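PDB 6EWJ: putative capsular polysaccharide biosynthesis protein from Streptococcus pneumoniae serotype 4, which probably acts as a pyridoxal phosphate-dependent sugar aminotransferase in the teichoic acid biosynthesis of the pneumococcus. Local coordinates for residues E46-L51 / Q277-P282; T65-L70 / G213-K218; D176-L181 / A203-T208; R318-T323 / N348-P353. One frame throughout, in Å; residues are numbered along the deposited sequence.

Contact 1: E46-L51 / Q277-P282; sequences ERRLSL and QLDRYP
Leu278 holds CG opposite its backbone N (chi1 -168°), which sends the isobutyl group out of its helix toward Arg48, whose own chain runs out beside it and bends at chi3 to bring the guanidinium over the leucine. The two lie alongside one another, each heading for the other's helix. Leu278 CD2 sits 3.6 Å from Arg48 CB and also lies over one face of the guanidinium, displaced toward its rim. Beyond the leucine, Arg48 NH2 forms a salt bridge with Asp279 OD1 at 2.6 Å; the hydrogen bond within it is bent and weak, the two charged planes standing 33° apart. Arg48 NH1 is held by Leu275 O, a turn earlier on the same helix as the aspartate. Helices 40-53 and 268-299 run at 24° here with local axes 11.5 Å apart, and Arg48 spans the gap. In fold type I aminotransferases a long helix like 268-299 leads from the large domain to the small one, and helix 40-53 flanks it here. Toward the interior, Leu49 CD2 approaches Leu278 CD1 at 4.1 Å. On the side of the loop that follows strand 196-200, Leu49 rests on Phe201 and Leu278 on Phe207, while Asp279 faces solvent.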
loop_
_atom_site.group_PDB
_atom_site.type_symbol
_atom_site.label_atom_id
_atom_site.label_comp_id
_atom_site.label_asym_id
_atom_site.label_seq_id
_atom_site.Cartn_x
_atom_site.Cartn_y
_atom_site.Cartn_z
ATOM N N GLU A 46 -12.852 -7.963 9.219
ATOM C CA GLU A 46 -13.650 -6.755 9.147
ATOM C C GLU A 46 -14.953 -6.927 9.950
ATOM O O GLU A 46 -15.387 -6.004 10.634
ATOM C CB GLU A 46 -13.979 -6.413 7.705
ATOM C CG GLU A 46 -12.745 -5.963 6.894
ATOM C CD GLU A 46 -13.028 -5.748 5.437
ATOM O OE1 GLU A 46 -14.088 -6.197 4.961
ATOM O OE2 GLU A 46 -12.180 -5.114 4.733
ATOM N N ARG A 47 -15.626 -8.054 9.729
ATOM C CA ARG A 47 -16.891 -8.359 10.454
ATOM C C ARG A 47 -16.664 -8.349 11.978
ATOM O O ARG A 47 -17.355 -7.637 12.706
ATOM C CB ARG A 47 -17.468 -9.687 9.954
ATOM C CG ARG A 47 -18.034 -9.582 8.526
ATOM C CD ARG A 47 -18.993 -10.754 8.142
ATOM N NE ARG A 47 -18.315 -12.049 8.032
ATOM C CZ ARG A 47 -17.624 -12.484 6.971
ATOM N NH1 ARG A 47 -17.549 -11.740 5.873
ATOM N NH2 ARG A 47 -17.019 -13.668 7.004
ATOM N N ARG A 48 -15.673 -9.100 12.450
ATOM C CA ARG A 48 -15.363 -9.168 13.874
ATOM C C ARG A 48 -14.926 -7.808 14.473
ATOM O O ARG A 48 -15.297 -7.463 15.580
ATOM C CB ARG A 48 -14.318 -10.255 14.125
ATOM C CG ARG A 48 -14.844 -11.675 13.866
ATOM C CD ARG A 48 -13.824 -12.726 14.240
ATOM N NE ARG A 48 -13.476 -12.551 15.646
ATOM C CZ ARG A 48 -12.327 -12.911 16.229
ATOM N NH1 ARG A 48 -11.367 -13.551 15.549
ATOM N NH2 ARG A 48 -12.161 -12.668 17.527
ATOM N N LEU A 49 -14.127 -7.056 13.711
ATOM C CA LEU A 49 -13.686 -5.754 14.160
ATOM C C LEU A 49 -14.859 -4.762 14.305
ATOM O O LEU A 49 -14.901 -4.003 15.277
ATOM C CB LEU A 49 -12.588 -5.204 13.208
ATOM C CG LEU A 49 -11.195 -5.776 13.365
ATOM C CD1 LEU A 49 -10.276 -5.166 12.273
ATOM C CD2 LEU A 49 -10.623 -5.471 14.746
ATOM N N SER A 50 -15.791 -4.813 13.344
ATOM C CA SER A 50 -17.020 -3.986 13.360
ATOM C C SER A 50 -17.858 -4.225 14.629
ATOM O O SER A 50 -18.270 -3.286 15.295
ATOM C CB SER A 50 -17.883 -4.233 12.137
ATOM O OG SER A 50 -17.252 -3.832 10.944
ATOM N N LEU A 51 -18.016 -5.495 14.986
ATOM C CA LEU A 51 -18.661 -5.840 16.251
ATOM C C LEU A 51 -17.887 -5.303 17.451
ATOM O O LEU A 51 -18.490 -4.770 18.412
ATOM C CB LEU A 51 -18.865 -7.346 16.392
ATOM C CG LEU A 51 -19.806 -7.947 15.367
ATOM C CD1 LEU A 51 -19.630 -9.454 15.354
ATOM C CD2 LEU A 51 -21.285 -7.608 15.628
ATOM N N GLN A 277 -5.034 -12.244 17.075
ATOM C CA GLN A 277 -4.800 -11.081 17.926
ATOM C C GLN A 277 -6.111 -10.602 18.575
ATOM O O GLN A 277 -6.153 -10.259 19.787
ATOM C CB GLN A 277 -4.150 -9.950 17.138
ATOM C CG GLN A 277 -2.700 -10.223 16.753
ATOM C CD GLN A 277 -1.688 -9.733 17.775
ATOM O OE1 GLN A 277 -1.604 -8.537 18.040
ATOM N NE2 GLN A 277 -0.915 -10.633 18.333
ATOM N N LEU A 278 -7.183 -10.613 17.778
ATOM C CA LEU A 278 -8.473 -10.170 18.247
ATOM C C LEU A 278 -9.029 -11.130 19.331
ATOM O O LEU A 278 -9.529 -10.659 20.324
ATOM C CB LEU A 278 -9.455 -9.927 17.097
ATOM C CG LEU A 278 -10.732 -9.191 17.546
ATOM C CD1 LEU A 278 -10.461 -7.789 18.081
ATOM C CD2 LEU A 278 -11.700 -9.141 16.371
ATOM N N ASP A 279 -8.841 -12.441 19.181
ATOM C CA ASP A 279 -9.191 -13.422 20.258
ATOM C C ASP A 279 -8.383 -13.143 21.524
ATOM O O ASP A 279 -8.899 -13.116 22.638
ATOM C CB ASP A 279 -8.850 -14.844 19.834
ATOM C CG ASP A 279 -9.718 -15.352 18.715
ATOM O OD1 ASP A 279 -10.727 -14.718 18.368
ATOM O OD2 ASP A 279 -9.371 -16.393 18.163
ATOM N N ARG A 280 -7.090 -12.898 21.304
ATOM C CA ARG A 280 -6.157 -12.591 22.390
ATOM C C ARG A 280 -6.333 -11.223 23.033
ATOM O O ARG A 280 -5.824 -11.019 24.125
ATOM C CB ARG A 280 -4.703 -12.718 21.875
ATOM C CG ARG A 280 -4.338 -14.157 21.548
ATOM C CD ARG A 280 -2.928 -14.233 21.035
ATOM N NE ARG A 280 -2.025 -13.968 22.134
ATOM C CZ ARG A 280 -0.829 -13.408 22.040
ATOM N NH1 ARG A 280 -0.323 -12.998 20.874
ATOM N NH2 ARG A 280 -0.124 -13.238 23.159
ATOM N N TYR A 281 -7.048 -10.310 22.378
ATOM C CA TYR A 281 -7.011 -8.890 22.732
ATOM C C TYR A 281 -7.521 -8.493 24.147
ATOM O O TYR A 281 -6.829 -7.749 24.818
ATOM C CB TYR A 281 -7.657 -8.012 21.655
ATOM C CG TYR A 281 -7.108 -6.574 21.645
ATOM C CD1 TYR A 281 -5.753 -6.340 21.581
ATOM C CD2 TYR A 281 -7.973 -5.489 21.627
ATOM C CE1 TYR A 281 -5.259 -5.042 21.599
ATOM C CE2 TYR A 281 -7.518 -4.205 21.636
ATOM C CZ TYR A 281 -6.152 -3.972 21.602
ATOM O OH TYR A 281 -5.693 -2.703 21.594
ATOM N N PRO A 282 -8.701 -9.013 24.597
ATOM C CA PRO A 282 -9.078 -8.861 26.015
ATOM C C PRO A 282 -7.938 -9.184 26.988
ATOM O O PRO A 282 -7.609 -8.315 27.800
ATOM C CB PRO A 282 -10.267 -9.838 26.174
ATOM C CG PRO A 282 -10.871 -9.883 24.814
ATOM C CD PRO A 282 -9.716 -9.783 23.853
#

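Contact 2: T65-L70 / G213-K218; sequences TAALEL and GSATWK
Ala67 sets its methyl group directly against the peptide that joins Ser214 to Ala215. Its CB lies 3.3 Å from Ser214 O and 3.5 Å from Ser214 C, so a helix methyl rests on the backbone of a strand. A little farther along, Ala67 CB meets Ala215 CB at 4.0 Å. With side chains this small the backbones draw very near, Ala67 CA and Ala215 CA being 5.1 Å apart. No hydrogen bond spans the interface; the strand spends its backbone groups on its neighbours, Gly213 and Ala215 pairing with Leu61 and Val59, Ser214 and Thr216 with Phe199 and Thr197. Ser214 directs its side chain away from the helix and packs on Thr58 and Phe199. Leu70, although it points to the strand's side, finds its company in Phe232 and Leu235 of helix 225-236, and Phe232 also touches Ala215. Ala67 additionally touches Leu61 and Ser198, one on each of the strands flanking 213-217. At the beginning of the helix, Thr65 packs on His238 of the second subunit. Strand 213-217 is the one strand that runs against the other six in a seven-stranded sheet of order 1-7-6-5-4-2-3, the hallmark of the large domain of fold type I enzymes; helix 64-74 lies on that sheet and begins with Ala64 and Thr65, which bind pyridoxal 5'-phosphate, consistent with the usual placement of the cofactor phosphate at a helix N-terminus.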
loop_
_atom_site.group_PDB
_atom_site.type_symbol
_atom_site.label_atom_id
_atom_site.label_comp_id
_atom_site.label_asym_id
_atom_site.label_seq_id
_atom_site.Cartn_x
_atom_site.Cartn_y
_atom_site.Cartn_z
ATOM N N THR A 65 -2.161 4.747 7.731
ATOM C CA THR A 65 -1.935 5.871 6.875
ATOM C C THR A 65 -2.798 5.749 5.619
ATOM O O THR A 65 -3.423 6.746 5.218
ATOM C CB THR A 65 -0.446 5.986 6.458
ATOM O OG1 THR A 65 0.366 6.124 7.612
ATOM C CG2 THR A 65 -0.205 7.192 5.619
ATOM N N ALA A 66 -2.826 4.535 5.013
ATOM C CA ALA A 66 -3.763 4.243 3.931
ATOM C C ALA A 66 -5.215 4.532 4.298
ATOM O O ALA A 66 -5.963 5.112 3.489
ATOM C CB ALA A 66 -3.608 2.822 3.439
ATOM N N ALA A 67 -5.646 4.084 5.499
ATOM C CA ALA A 67 -7.015 4.269 5.925
ATOM C C ALA A 67 -7.377 5.724 6.060
ATOM O O ALA A 67 -8.417 6.175 5.571
ATOM C CB ALA A 67 -7.273 3.539 7.249
ATOM N N LEU A 68 -6.514 6.490 6.746
ATOM C CA LEU A 68 -6.768 7.921 6.932
ATOM C C LEU A 68 -6.787 8.656 5.580
ATOM O O LEU A 68 -7.705 9.434 5.276
ATOM C CB LEU A 68 -5.730 8.535 7.867
ATOM C CG LEU A 68 -6.012 9.866 8.558
ATOM C CD1 LEU A 68 -7.350 9.912 9.298
ATOM C CD2 LEU A 68 -4.847 10.205 9.505
ATOM N N GLU A 69 -5.813 8.387 4.729
ATOM C CA GLU A 69 -5.881 8.930 3.364
ATOM C C GLU A 69 -7.187 8.605 2.657
ATOM O O GLU A 69 -7.774 9.488 1.980
ATOM C CB GLU A 69 -4.665 8.514 2.484
ATOM C CG GLU A 69 -4.561 9.349 1.228
ATOM C CD GLU A 69 -3.186 9.303 0.527
ATOM O OE1 GLU A 69 -2.149 9.041 1.183
ATOM O OE2 GLU A 69 -3.118 9.578 -0.694
ATOM N N LEU A 70 -7.594 7.329 2.682
ATOM C CA LEU A 70 -8.815 6.945 1.948
ATOM C C LEU A 70 -10.051 7.629 2.479
ATOM O O LEU A 70 -10.919 8.004 1.706
ATOM C CB LEU A 70 -9.008 5.439 1.866
ATOM C CG LEU A 70 -8.019 4.702 0.926
ATOM C CD1 LEU A 70 -8.544 3.300 0.677
ATOM C CD2 LEU A 70 -7.746 5.418 -0.391
ATOM N N GLY A 213 -4.038 -1.810 8.934
ATOM C CA GLY A 213 -4.896 -0.899 9.603
ATOM C C GLY A 213 -6.274 -0.999 9.034
ATOM O O GLY A 213 -6.597 -1.932 8.222
ATOM N N SER A 214 -7.134 -0.131 9.543
ATOM C CA SER A 214 -8.498 -0.114 9.087
ATOM C C SER A 214 -9.115 1.262 9.105
ATOM O O SER A 214 -8.708 2.124 9.896
ATOM C CB SER A 214 -9.357 -1.114 9.932
ATOM O OG SER A 214 -9.548 -0.614 11.266
ATOM N N ALA A 215 -10.166 1.399 8.310
ATOM C CA ALA A 215 -11.114 2.517 8.349
ATOM C C ALA A 215 -12.494 2.014 8.734
ATOM O O ALA A 215 -12.989 0.997 8.225
ATOM C CB ALA A 215 -11.224 3.172 6.994
ATOM N N THR A 216 -13.140 2.761 9.596
ATOM C CA THR A 216 -14.525 2.543 9.885
ATOM C C THR A 216 -15.221 3.889 10.131
ATOM O O THR A 216 -14.584 4.954 10.096
ATOM C CB THR A 216 -14.695 1.556 11.070
ATOM O OG1 THR A 216 -16.064 1.116 11.167
ATOM C CG2 THR A 216 -14.241 2.199 12.399
ATOM N N TRP A 217 -16.531 3.816 10.387
ATOM C CA TRP A 217 -17.355 4.982 10.572
ATOM C C TRP A 217 -18.492 4.644 11.512
ATOM O O TRP A 217 -18.995 3.522 11.514
ATOM C CB TRP A 217 -17.907 5.524 9.244
ATOM C CG TRP A 217 -18.680 4.527 8.427
ATOM C CD1 TRP A 217 -20.051 4.303 8.455
ATOM C CD2 TRP A 217 -18.143 3.646 7.456
ATOM N NE1 TRP A 217 -20.382 3.301 7.553
ATOM C CE2 TRP A 217 -19.219 2.893 6.925
ATOM C CE3 TRP A 217 -16.841 3.387 6.998
ATOM C CZ2 TRP A 217 -19.024 1.925 5.956
ATOM C CZ3 TRP A 217 -16.652 2.394 6.018
ATOM C CH2 TRP A 217 -17.735 1.688 5.520
ATOM N N LYS A 218 -18.923 5.620 12.288
ATOM C CA LYS A 218 -20.039 5.360 13.175
ATOM C C LYS A 218 -21.362 5.351 12.387
ATOM O O LYS A 218 -21.508 6.023 11.367
ATOM C CB LYS A 218 -20.028 6.319 14.366
ATOM C CG LYS A 218 -20.605 7.694 14.136
ATOM C CD LYS A 218 -20.473 8.478 15.443
ATOM C CE LYS A 218 -21.103 9.849 15.341
ATOM N NZ LYS A 218 -20.758 10.600 16.574
#

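Contact 3: D176-L181 / A203-T208; sequences DSAHAL and AVKNFT
Lys205 runs its aliphatic chain past the backbone of Ala178 to the ring of His179. A bend at chi2 (65°) turns the chain so that CG lies 3.4 Å from Ala178 O, after which the extended remainder carries CE to within 3.6 Å of His179 CD2, at the ring edge and near its plane. The amine stops short of a bond: Lys205 NZ is 4.1 Å from His179 NE2. Lys205 is probably the residue that would carry pyridoxal phosphate, absent here, and His179 binds that cofactor. A separate, apolar touch lies farther along both segments, where Leu181 CD2 lies over one face of the Phe207 ring at 3.5 Å from Phe207 CG; both residues hold CG anti to the backbone N (chi1 -178° in Leu181), which points them at each other. Between the two touches a water donates to Ala178 O at 3.1 Å and accepts from Asn206 N at 3.2 Å, tying the backbones where they do not meet directly. Further out, the turn that presents these groups is fixed twice over: Asp176 OD1 takes Ala178 N at 3.0 Å in an Asx turn, and Ala180 N closes a type I turn on Ser177 O. His179 ND1 is bonded to Ala138 N, which limits how its ring can rotate. The whole lies at the C-terminal end of strand 172-177, beside strand 196-200, with Phe207 packed on Gln277 and Leu278 of helix 268-299 and Leu181 reaching Tyr52 and Thr53 of helix 40-53.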
loop_
_atom_site.group_PDB
_atom_site.type_symbol
_atom_site.label_atom_id
_atom_site.label_comp_id
_atom_site.label_asym_id
_atom_site.label_seq_id
_atom_site.Cartn_x
_atom_site.Cartn_y
_atom_site.Cartn_z
ATOM N N ASP A 176 -7.897 9.828 14.442
ATOM C CA ASP A 176 -6.699 9.024 14.356
ATOM C C ASP A 176 -6.551 8.158 15.583
ATOM O O ASP A 176 -6.012 8.586 16.608
ATOM C CB ASP A 176 -5.448 9.871 14.123
ATOM C CG ASP A 176 -4.191 9.031 14.018
ATOM O OD1 ASP A 176 -4.236 7.791 14.205
ATOM O OD2 ASP A 176 -3.103 9.611 13.756
ATOM N N SER A 177 -7.088 6.932 15.479
ATOM C CA SER A 177 -7.026 5.905 16.542
ATOM C C SER A 177 -5.937 4.848 16.330
ATOM O O SER A 177 -6.079 3.682 16.699
ATOM C CB SER A 177 -8.382 5.237 16.696
ATOM O OG SER A 177 -9.265 6.109 17.366
ATOM N N ALA A 178 -4.820 5.255 15.773
ATOM C CA ALA A 178 -3.725 4.336 15.623
ATOM C C ALA A 178 -3.393 3.679 16.990
ATOM O O ALA A 178 -3.016 2.534 17.029
ATOM C CB ALA A 178 -2.507 5.036 14.998
ATOM N N HIS A 179 -3.453 4.457 18.068
ATOM C CA HIS A 179 -3.059 4.002 19.367
ATOM C C HIS A 179 -4.222 3.491 20.194
ATOM O O HIS A 179 -4.024 3.144 21.351
ATOM C CB HIS A 179 -2.410 5.148 20.146
ATOM C CG HIS A 179 -1.203 5.746 19.494
ATOM N ND1 HIS A 179 -0.577 6.845 20.022
ATOM C CD2 HIS A 179 -0.482 5.397 18.400
ATOM C CE1 HIS A 179 0.469 7.166 19.282
ATOM N NE2 HIS A 179 0.557 6.299 18.285
ATOM N N ALA A 180 -5.424 3.424 19.618
ATOM C CA ALA A 180 -6.658 3.376 20.424
ATOM C C ALA A 180 -7.632 2.255 20.104
ATOM O O ALA A 180 -8.780 2.295 20.564
ATOM C CB ALA A 180 -7.360 4.725 20.412
ATOM N N LEU A 181 -7.176 1.200 19.412
ATOM C CA LEU A 181 -8.074 0.052 19.268
ATOM C C LEU A 181 -8.385 -0.525 20.664
ATOM O O LEU A 181 -7.451 -0.896 21.411
ATOM C CB LEU A 181 -7.499 -1.017 18.403
ATOM C CG LEU A 181 -8.446 -2.219 18.191
ATOM C CD1 LEU A 181 -9.664 -1.859 17.331
ATOM C CD2 LEU A 181 -7.630 -3.351 17.591
ATOM N N ALA A 203 3.448 -3.288 13.399
ATOM C CA ALA A 203 4.254 -4.173 14.295
ATOM C C ALA A 203 4.357 -3.767 15.767
ATOM O O ALA A 203 4.442 -4.622 16.641
ATOM C CB ALA A 203 5.652 -4.373 13.729
ATOM N N VAL A 204 4.372 -2.452 16.037
ATOM C CA VAL A 204 4.612 -1.917 17.353
ATOM C C VAL A 204 3.312 -1.536 18.105
ATOM O O VAL A 204 3.390 -1.049 19.232
ATOM C CB VAL A 204 5.630 -0.729 17.355
ATOM C CG1 VAL A 204 6.887 -1.076 16.557
ATOM C CG2 VAL A 204 5.042 0.594 16.841
ATOM N N LYS A 205 2.142 -1.786 17.504
ATOM C CA LYS A 205 0.859 -1.378 18.096
ATOM C C LYS A 205 0.269 -2.466 19.024
ATOM O O LYS A 205 0.817 -3.594 19.091
ATOM C CB LYS A 205 -0.111 -0.929 16.998
ATOM C CG LYS A 205 -0.290 0.563 16.947
ATOM C CD LYS A 205 0.994 1.246 16.550
ATOM C CE LYS A 205 0.885 2.722 16.486
ATOM N NZ LYS A 205 2.175 3.308 16.080
ATOM N N ASN A 206 -0.748 -2.124 19.831
ATOM C CA ASN A 206 -1.309 -3.087 20.777
ATOM C C ASN A 206 -1.809 -4.355 20.085
ATOM O O ASN A 206 -1.719 -5.453 20.644
ATOM C CB ASN A 206 -2.513 -2.542 21.537
ATOM C CG ASN A 206 -2.143 -1.601 22.665
ATOM O OD1 ASN A 206 -1.035 -1.051 22.676
ATOM N ND2 ASN A 206 -3.104 -1.360 23.584
ATOM N N PHE A 207 -2.371 -4.175 18.905
ATOM C CA PHE A 207 -2.974 -5.242 18.062
ATOM C C PHE A 207 -2.206 -5.134 16.775
ATOM O O PHE A 207 -2.153 -4.078 16.185
ATOM C CB PHE A 207 -4.474 -4.883 17.894
ATOM C CG PHE A 207 -5.253 -5.785 16.935
ATOM C CD1 PHE A 207 -5.127 -5.646 15.542
ATOM C CD2 PHE A 207 -6.190 -6.676 17.428
ATOM C CE1 PHE A 207 -5.878 -6.441 14.666
ATOM C CE2 PHE A 207 -6.924 -7.454 16.564
ATOM C CZ PHE A 207 -6.763 -7.359 15.190
ATOM N N THR A 208 -1.574 -6.233 16.330
ATOM C CA THR A 208 -0.684 -6.161 15.210
ATOM C C THR A 208 -0.968 -7.181 14.122
ATOM O O THR A 208 -1.300 -8.342 14.376
ATOM C CB THR A 208 0.801 -6.224 15.633
ATOM O OG1 THR A 208 1.602 -5.793 14.532
ATOM C CG2 THR A 208 1.220 -7.584 16.052
HETATM O O HOH W 1 -2.581 0.504 19.388
#

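Contact 4: R318-T323 / N348-P353; sequences RHLYIT and NVHYKP
Leu320 and His350 meet in a CH-pi contact within what corresponds to the small domain of a fold type I aminotransferase, joining the leading end of strand 321-325 to the loop that follows helix 330-342. This is the tight part. Leu320 CD1 stands 3.5 Å from the centroid of the His350 ring and only 12° from its normal, practically over the centre, while the other branch, Leu320 CD2, reaches His350 CE1 at 3.8 Å. Thr382 OG1, bonded to His350 ND1, helps to set the rotation of the ring. Beside it Ile322 adds its outermost carbon: with CG1 beside the backbone N (chi1 -65°), CD1 is carried to 3.9 Å from His350 CB. The face of the Tyr351 ring receives that same CB, 3.8 Å above its plane, and the peptide between the two residues is cis. Tyr351 binds pyridoxal 5'-phosphate, so the packed histidine is next in sequence to a cofactor ligand. Away from this core the segments part. His319 NE2 remains 6.2 Å from His350 NE2, its ring turned instead to Asn206 and His179. Toward the partly exposed end, Lys352 forms a salt bridge with Glu254 of the second subunit, and Asn348 and Val349 lie against Trp253 of that subunit. At this looser margin Asn348 folds back on its own chain: OD1 receives Val349 N at 2.8 Å, the donor standing almost at right angles to the C=O bond.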
loop_
_atom_site.group_PDB
_atom_site.type_symbol
_atom_site.label_atom_id
_atom_site.label_comp_id
_atom_site.label_asym_id
_atom_site.label_seq_id
_atom_site.Cartn_x
_atom_site.Cartn_y
_atom_site.Cartn_z
ATOM N N ARG A 318 -4.182 1.675 26.587
ATOM C CA ARG A 318 -2.882 1.646 27.249
ATOM C C ARG A 318 -1.793 1.212 26.285
ATOM O O ARG A 318 -1.115 0.177 26.485
ATOM C CB ARG A 318 -2.918 0.796 28.507
ATOM C CG ARG A 318 -3.867 1.375 29.564
ATOM C CD ARG A 318 -4.033 0.457 30.745
ATOM N NE ARG A 318 -4.919 1.018 31.764
ATOM C CZ ARG A 318 -6.256 0.953 31.778
ATOM N NH1 ARG A 318 -6.927 0.363 30.768
ATOM N NH2 ARG A 318 -6.920 1.499 32.790
ATOM N N HIS A 319 -1.704 1.977 25.206
ATOM C CA HIS A 319 -0.696 1.712 24.129
ATOM C C HIS A 319 0.711 2.279 24.398
ATOM O O HIS A 319 1.700 1.575 24.243
ATOM C CB HIS A 319 -1.207 2.259 22.795
ATOM C CG HIS A 319 -0.195 2.146 21.717
ATOM N ND1 HIS A 319 0.430 0.956 21.421
ATOM C CD2 HIS A 319 0.424 3.091 20.987
ATOM C CE1 HIS A 319 1.359 1.175 20.516
ATOM N NE2 HIS A 319 1.358 2.458 20.227
ATOM N N LEU A 320 0.773 3.514 24.881
ATOM C CA LEU A 320 2.051 4.127 25.317
ATOM C C LEU A 320 2.006 4.625 26.750
ATOM O O LEU A 320 0.992 5.236 27.183
ATOM C CB LEU A 320 2.369 5.317 24.443
ATOM C CG LEU A 320 2.583 5.001 22.937
ATOM C CD1 LEU A 320 2.675 6.321 22.205
ATOM C CD2 LEU A 320 3.800 4.133 22.688
ATOM N N TYR A 321 3.104 4.411 27.473
ATOM C CA TYR A 321 3.263 5.014 28.759
ATOM C C TYR A 321 4.051 6.321 28.642
ATOM O O TYR A 321 5.263 6.401 28.895
ATOM C CB TYR A 321 3.896 4.060 29.767
ATOM C CG TYR A 321 3.608 4.469 31.184
ATOM C CD1 TYR A 321 2.347 4.262 31.729
ATOM C CD2 TYR A 321 4.573 5.094 31.967
ATOM C CE1 TYR A 321 2.070 4.655 33.030
ATOM C CE2 TYR A 321 4.323 5.468 33.302
ATOM C CZ TYR A 321 3.066 5.266 33.803
ATOM O OH TYR A 321 2.820 5.625 35.076
ATOM N N ILE A 322 3.301 7.342 28.283
ATOM C CA ILE A 322 3.802 8.699 28.157
ATOM C C ILE A 322 3.967 9.342 29.541
ATOM O O ILE A 322 3.025 9.308 30.375
ATOM C CB ILE A 322 2.876 9.521 27.223
ATOM C CG1 ILE A 322 2.970 8.883 25.802
ATOM C CG2 ILE A 322 3.241 11.014 27.303
ATOM C CD1 ILE A 322 2.395 9.642 24.626
ATOM N N THR A 323 5.160 9.904 29.780
ATOM C CA THR A 323 5.456 10.606 31.020
ATOM C C THR A 323 6.048 11.929 30.695
ATOM O O THR A 323 6.637 12.116 29.616
ATOM C CB THR A 323 6.395 9.863 32.008
ATOM O OG1 THR A 323 7.786 10.018 31.631
ATOM C CG2 THR A 323 6.033 8.353 32.145
ATOM N N ASN A 348 11.432 6.329 24.465
ATOM C CA ASN A 348 11.114 7.010 23.265
ATOM C C ASN A 348 10.486 8.312 23.566
ATOM O O ASN A 348 10.295 8.661 24.741
ATOM C CB ASN A 348 10.174 6.124 22.445
ATOM C CG ASN A 348 10.376 6.260 20.966
ATOM O OD1 ASN A 348 10.909 7.269 20.464
ATOM N ND2 ASN A 348 9.905 5.265 20.236
ATOM N N VAL A 349 10.222 9.080 22.515
ATOM C CA VAL A 349 9.632 10.405 22.650
ATOM C C VAL A 349 8.462 10.480 21.701
ATOM O O VAL A 349 8.603 10.225 20.497
ATOM C CB VAL A 349 10.631 11.583 22.392
ATOM C CG1 VAL A 349 9.896 12.927 22.394
ATOM C CG2 VAL A 349 11.738 11.588 23.408
ATOM N N HIS A 350 7.297 10.774 22.255
ATOM C CA HIS A 350 6.077 10.984 21.486
ATOM C C HIS A 350 5.503 12.337 21.898
ATOM O O HIS A 350 4.880 12.438 22.984
ATOM C CB HIS A 350 5.047 9.911 21.789
ATOM C CG HIS A 350 5.491 8.523 21.461
ATOM N ND1 HIS A 350 6.296 7.799 22.302
ATOM C CD2 HIS A 350 5.286 7.754 20.374
ATOM C CE1 HIS A 350 6.539 6.618 21.769
ATOM N NE2 HIS A 350 5.965 6.577 20.579
ATOM N N TYR A 351 5.697 13.392 21.115
ATOM C CA TYR A 351 6.451 13.435 19.844
ATOM C C TYR A 351 7.069 14.797 19.714
ATOM O O TYR A 351 6.710 15.721 20.413
ATOM C CB TYR A 351 5.540 13.342 18.646
ATOM C CG TYR A 351 4.758 12.075 18.441
ATOM C CD1 TYR A 351 5.311 11.011 17.763
ATOM C CD2 TYR A 351 3.430 11.952 18.907
ATOM C CE1 TYR A 351 4.578 9.835 17.538
ATOM C CE2 TYR A 351 2.702 10.770 18.674
ATOM C CZ TYR A 351 3.300 9.716 17.976
ATOM O OH TYR A 351 2.585 8.503 17.717
ATOM N N LYS A 352 8.037 14.912 18.800
ATOM C CA LYS A 352 8.427 16.193 18.286
ATOM C C LYS A 352 7.186 16.814 17.701
ATOM O O LYS A 352 6.501 16.157 16.956
ATOM C CB LYS A 352 9.418 16.030 17.135
ATOM C CG LYS A 352 10.784 15.651 17.569
ATOM C CD LYS A 352 11.765 15.890 16.412
ATOM C CE LYS A 352 13.165 15.718 16.890
ATOM N NZ LYS A 352 14.133 15.767 15.742
ATOM N N PRO A 353 6.887 18.092 18.015
ATOM C CA PRO A 353 5.741 18.708 17.395
ATOM C C PRO A 353 6.051 18.818 15.894
ATOM O O PRO A 353 7.217 18.968 15.516
ATOM C CB PRO A 353 5.710 20.109 18.014
ATOM C CG PRO A 353 6.410 19.947 19.307
ATOM C CD PRO A 353 7.481 18.950 19.046
#

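How the contacts relate
Contact 3 holds the probable attachment lysine of the cofactor, which is absent here, and contacts 1 and 4 touch it. Contact 1, its centre about 13 Å away, meets it through Tyr281 OH to Leu181 O at 2.5 Å and Gln277 OE1 to Thr208 N at 2.9 Å, both probable hydrogen bonds. Contact 4, also about 13 Å off between centres, approaches through Asn206 OD1 to His319 ND1 at 2.8 Å, and His179 CE1 lies 3.0 Å from Tyr351 OH. Contact 2 does not touch contact 3, their nearest atoms being about 5 Å apart, but both reach the same large sheet. Thr65, His179 and Tyr351, cofactor-binding residues, thus come from contacts 2, 3 and 4.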